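Local coordinates for protein beta-glucoside phosphorylase BglX (Unidentified, PDB 5VQE) that probably transfers glucosyl units between beta-glucosides and phosphate, as a phosphorylase of glycoside hydrolase family 3, at residues I261-G264 with S265-K268; F279-N282 with G283-T287. All blocks are in the same frame, centred on the assembly; numbering follows the deposited sequence.

Interaction 1. Residues I261-G264 with S265-K268; sequences IMPG and SLSK
Met262 and Leu266 meet through the roots of their side chains, CB of Met262 lying 3.8 Å from CB of Leu266, while the thioether end of Met262 bends off toward Met299. Beside this pair, the ring of Pro263 and the Leu266 side chain run side by side in the same direction, with Pro263 CG 4.2 Å from Leu266 CD1. Two backbone bonds fold the chain into a short 3-10 turn: Leu266 N donates to Pro263 O at 2.8 Å, and Ser267 N reaches Gly264 O at 3.2 Å in a longer bond. One water bridges Met262, just before the turn, and Ser267, at its end, accepting from Met262 N at 3.2 Å and lying 2.7 Å from Ser267 OG. Ser267 CB lies against the carbonyl oxygens of Pro263 and Met262, and its hydroxyl, set opposite the backbone N by a chi1 of 162°, also bonds to Leu270 N as the N-cap of helix 268-278. Further out, Leu266 rests on Tyr295 and Ala304. The largely buried turn is thus held from within by its two backbone bonds, while Ser265 OG, Ser265 O and Leu266 O are satisfied from outside by His242, Ser308 and Asn311.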
loop_
_atom_site.group_PDB
_atom_site.type_symbol
_atom_site.label_atom_id
_atom_site.label_comp_id
_atom_site.label_asym_id
_atom_site.label_seq_id
_atom_site.Cartn_x
_atom_site.Cartn_y
_atom_site.Cartn_z
ATOM N N ILE A 261 -11.980 12.432 21.382
ATOM C CA ILE A 261 -11.779 12.339 19.938
ATOM C C ILE A 261 -10.970 11.087 19.633
ATOM O O ILE A 261 -9.833 10.937 20.092
ATOM C CB ILE A 261 -11.101 13.602 19.389
ATOM C CG1 ILE A 261 -12.019 14.812 19.616
ATOM C CG2 ILE A 261 -10.791 13.442 17.893
ATOM C CD1 ILE A 261 -11.468 16.137 19.132
ATOM N N MET A 262 -11.552 10.193 18.849
ATOM C CA MET A 262 -10.968 8.901 18.544
ATOM C C MET A 262 -10.474 8.853 17.106
ATOM O O MET A 262 -10.963 9.587 16.241
ATOM C CB MET A 262 -12.002 7.784 18.757
ATOM C CG MET A 262 -12.303 7.457 20.214
ATOM S SD MET A 262 -10.843 6.958 21.130
ATOM C CE MET A 262 -10.935 8.123 22.483
ATOM N N PRO A 263 -9.514 7.987 16.809
ATOM C CA PRO A 263 -9.145 7.758 15.414
ATOM C C PRO A 263 -10.288 7.108 14.650
ATOM O O PRO A 263 -11.231 6.565 15.230
ATOM C CB PRO A 263 -7.935 6.825 15.518
ATOM C CG PRO A 263 -8.154 6.098 16.823
ATOM C CD PRO A 263 -8.759 7.118 17.732
ATOM N N GLY A 264 -10.192 7.184 13.324
ATOM C CA GLY A 264 -11.191 6.624 12.437
ATOM C C GLY A 264 -11.702 5.272 12.878
ATOM O O GLY A 264 -12.912 5.034 12.919
ATOM N N SER A 265 -10.776 4.378 13.215
ATOM C CA SER A 265 -11.122 3.002 13.526
ATOM C C SER A 265 -11.954 2.860 14.792
ATOM O O SER A 265 -12.470 1.765 15.038
ATOM C CB SER A 265 -9.842 2.163 13.649
ATOM O OG SER A 265 -8.916 2.733 14.564
ATOM N N LEU A 266 -12.086 3.924 15.591
ATOM C CA LEU A 266 -12.855 3.911 16.822
ATOM C C LEU A 266 -13.923 4.994 16.876
ATOM O O LEU A 266 -14.607 5.111 17.899
ATOM C CB LEU A 266 -11.915 4.075 18.027
ATOM C CG LEU A 266 -11.078 2.847 18.386
ATOM C CD1 LEU A 266 -9.901 3.220 19.261
ATOM C CD2 LEU A 266 -11.941 1.817 19.076
ATOM N N SER A 267 -14.101 5.775 15.812
ATOM C CA SER A 267 -14.822 7.042 15.874
ATOM C C SER A 267 -16.208 6.922 15.255
ATOM O O SER A 267 -16.342 6.694 14.046
ATOM C CB SER A 267 -14.036 8.140 15.168
ATOM O OG SER A 267 -14.883 9.235 14.871
ATOM N N LYS A 268 -17.242 7.134 16.074
ATOM C CA LYS A 268 -18.605 7.125 15.552
ATOM C C LYS A 268 -18.869 8.347 14.676
ATOM O O LYS A 268 -19.561 8.249 13.658
ATOM C CB LYS A 268 -19.610 7.046 16.708
ATOM C CG LYS A 268 -19.732 8.295 17.539
ATOM C CD LYS A 268 -20.673 8.077 18.729
HETATM O O HOH W 1 -13.565 10.896 16.478
#

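Interaction 2. Residues F279-N282 with G283-T287; sequences FHFN and GLICT
The Phe281 ring lies with one face over the backbone of Gly283 and with its edge turned to the start of strand 284-287. Gly283 N sits 3.4 Å above the ring plane, over the centre, and Gly283 CA makes a CH-pi contact, 3.9 Å from the ring centroid and 30° off the normal. The closest approach is at the far end of the ring, where Phe281 CZ comes within 3.4 Å of Gly283 CA. At the edge, close to the ring plane, Phe281 CE2 is 3.8 Å from Ile285 CG1, and Leu284 O lies near the same edge. The Phe281 and Ile285 side chains slide past each other in opposite directions, ring edge against CG1. With CG anti to the backbone N (chi1 178°), beside the carbonyl carbon, the ring of Phe281 is brought over the residue two places on. Phe281 CZ occupies the place where a beta carbon of residue 283 would sit. Replacing Phe281 by alanine is likely to leave the Gly283 backbone without its aromatic cover and open a gap beside Ile285. The Asn282 amide is held outside this contact: OD1 bonds to Arg349, and ND2 to the backbone carbonyls of Ile5 and Lys9, which ties the loop to the N-terminal residues 5-9. Arg276, near the end of helix 268-278, uses NH1 to bond to the carbonyls of both Phe281 and Gly283. The loop thus joins helix 268-278 to strand 284-287, with Phe281 wedged against Ile231 of helix 216-232 and Leu238 of strand 237-244, and Ile285 packed on Met271 and Leu275.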
loop_
_atom_site.group_PDB
_atom_site.type_symbol
_atom_site.label_atom_id
_atom_site.label_comp_id
_atom_site.label_asym_id
_atom_site.label_seq_id
_atom_site.Cartn_x
_atom_site.Cartn_y
_atom_site.Cartn_z
ATOM N N PHE A 279 -21.861 10.895 3.554
ATOM C CA PHE A 279 -21.461 10.358 2.254
ATOM C C PHE A 279 -22.288 9.157 1.809
ATOM O O PHE A 279 -22.117 8.700 0.673
ATOM C CB PHE A 279 -19.989 9.934 2.265
ATOM C CG PHE A 279 -19.013 11.058 2.487
ATOM C CD1 PHE A 279 -19.410 12.390 2.443
ATOM C CD2 PHE A 279 -17.677 10.773 2.720
ATOM C CE1 PHE A 279 -18.491 13.408 2.644
ATOM C CE2 PHE A 279 -16.753 11.789 2.910
ATOM C CZ PHE A 279 -17.161 13.104 2.872
ATOM N N HIS A 280 -23.139 8.615 2.674
ATOM C CA HIS A 280 -23.995 7.483 2.325
ATOM C C HIS A 280 -23.185 6.319 1.751
ATOM O O HIS A 280 -23.615 5.638 0.816
ATOM C CB HIS A 280 -25.088 7.921 1.355
ATOM C CG HIS A 280 -25.829 9.137 1.815
ATOM N ND1 HIS A 280 -26.740 9.106 2.849
ATOM C CD2 HIS A 280 -25.758 10.429 1.415
ATOM C CE1 HIS A 280 -27.216 10.323 3.050
ATOM N NE2 HIS A 280 -26.633 11.144 2.195
ATOM N N PHE A 281 -22.002 6.080 2.316
ATOM C CA PHE A 281 -21.254 4.885 1.955
ATOM C C PHE A 281 -22.017 3.666 2.444
ATOM O O PHE A 281 -22.430 3.602 3.608
ATOM C CB PHE A 281 -19.849 4.908 2.550
ATOM C CG PHE A 281 -19.046 3.666 2.243
ATOM C CD1 PHE A 281 -18.816 3.283 0.938
ATOM C CD2 PHE A 281 -18.527 2.887 3.264
ATOM C CE1 PHE A 281 -18.080 2.142 0.649
ATOM C CE2 PHE A 281 -17.792 1.739 2.980
ATOM C CZ PHE A 281 -17.574 1.372 1.669
ATOM N N ASN A 282 -22.223 2.706 1.548
ATOM C CA ASN A 282 -23.061 1.554 1.840
ATOM C C ASN A 282 -22.280 0.249 1.844
ATOM O O ASN A 282 -22.869 -0.806 2.107
ATOM C CB ASN A 282 -24.212 1.477 0.823
ATOM C CG ASN A 282 -25.209 0.384 1.141
ATOM O OD1 ASN A 282 -25.670 0.258 2.275
ATOM N ND2 ASN A 282 -25.544 -0.423 0.140
ATOM N N GLY A 283 -20.970 0.293 1.592
ATOM C CA GLY A 283 -20.148 -0.899 1.536
ATOM C C GLY A 283 -19.610 -1.316 2.894
ATOM O O GLY A 283 -20.031 -0.832 3.944
ATOM N N LEU A 284 -18.644 -2.228 2.855
ATOM C CA LEU A 284 -18.062 -2.813 4.057
ATOM C C LEU A 284 -16.962 -1.917 4.616
ATOM O O LEU A 284 -16.071 -1.478 3.880
ATOM C CB LEU A 284 -17.497 -4.198 3.731
ATOM C CG LEU A 284 -17.132 -5.180 4.857
ATOM C CD1 LEU A 284 -16.773 -6.517 4.271
ATOM C CD2 LEU A 284 -15.940 -4.720 5.680
ATOM N N ILE A 285 -17.000 -1.674 5.923
ATOM C CA ILE A 285 -15.956 -0.926 6.619
ATOM C C ILE A 285 -15.138 -1.910 7.447
ATOM O O ILE A 285 -15.688 -2.635 8.284
ATOM C CB ILE A 285 -16.542 0.174 7.520
ATOM C CG1 ILE A 285 -17.298 1.217 6.703
ATOM C CG2 ILE A 285 -15.433 0.849 8.318
ATOM C CD1 ILE A 285 -18.068 2.213 7.546
ATOM N N CYS A 286 -13.831 -1.935 7.229
ATOM C CA CYS A 286 -12.932 -2.713 8.070
ATOM C C CYS A 286 -11.918 -1.780 8.712
ATOM O O CYS A 286 -11.636 -0.694 8.197
ATOM C CB CYS A 286 -12.219 -3.821 7.286
ATOM S SG CYS A 286 -11.078 -3.251 6.005
ATOM N N THR A 287 -11.395 -2.194 9.860
ATOM C CA THR A 287 -10.348 -1.412 10.493
ATOM C C THR A 287 -9.005 -1.720 9.843
ATOM O O THR A 287 -8.821 -2.743 9.177
ATOM C CB THR A 287 -10.263 -1.684 11.998
ATOM O OG1 THR A 287 -9.732 -2.990 12.243
ATOM C CG2 THR A 287 -11.638 -1.591 12.664
#

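Interactions 1 and 2 stand at the two ends of helix 268-278, one leading into it and the other leading from it to strand 284-287, and their centres are 14 Å apart. Interaction 1 comes first along the chain. Both belong to the TIM-barrel-type N-terminal domain of family 3, and both are tied to strand 237-244: residues 261-268 through backbone and side-chain bonds, strand 284-287 as its parallel neighbour in the sheet. They also touch directly, Ser265 O lying 4.2 Å from Thr287 CG2. Together they mark the entry to helix 268-278 and its exit into strand 284-287, which leads to the sugar-pocket residues Asp288 and Ala289.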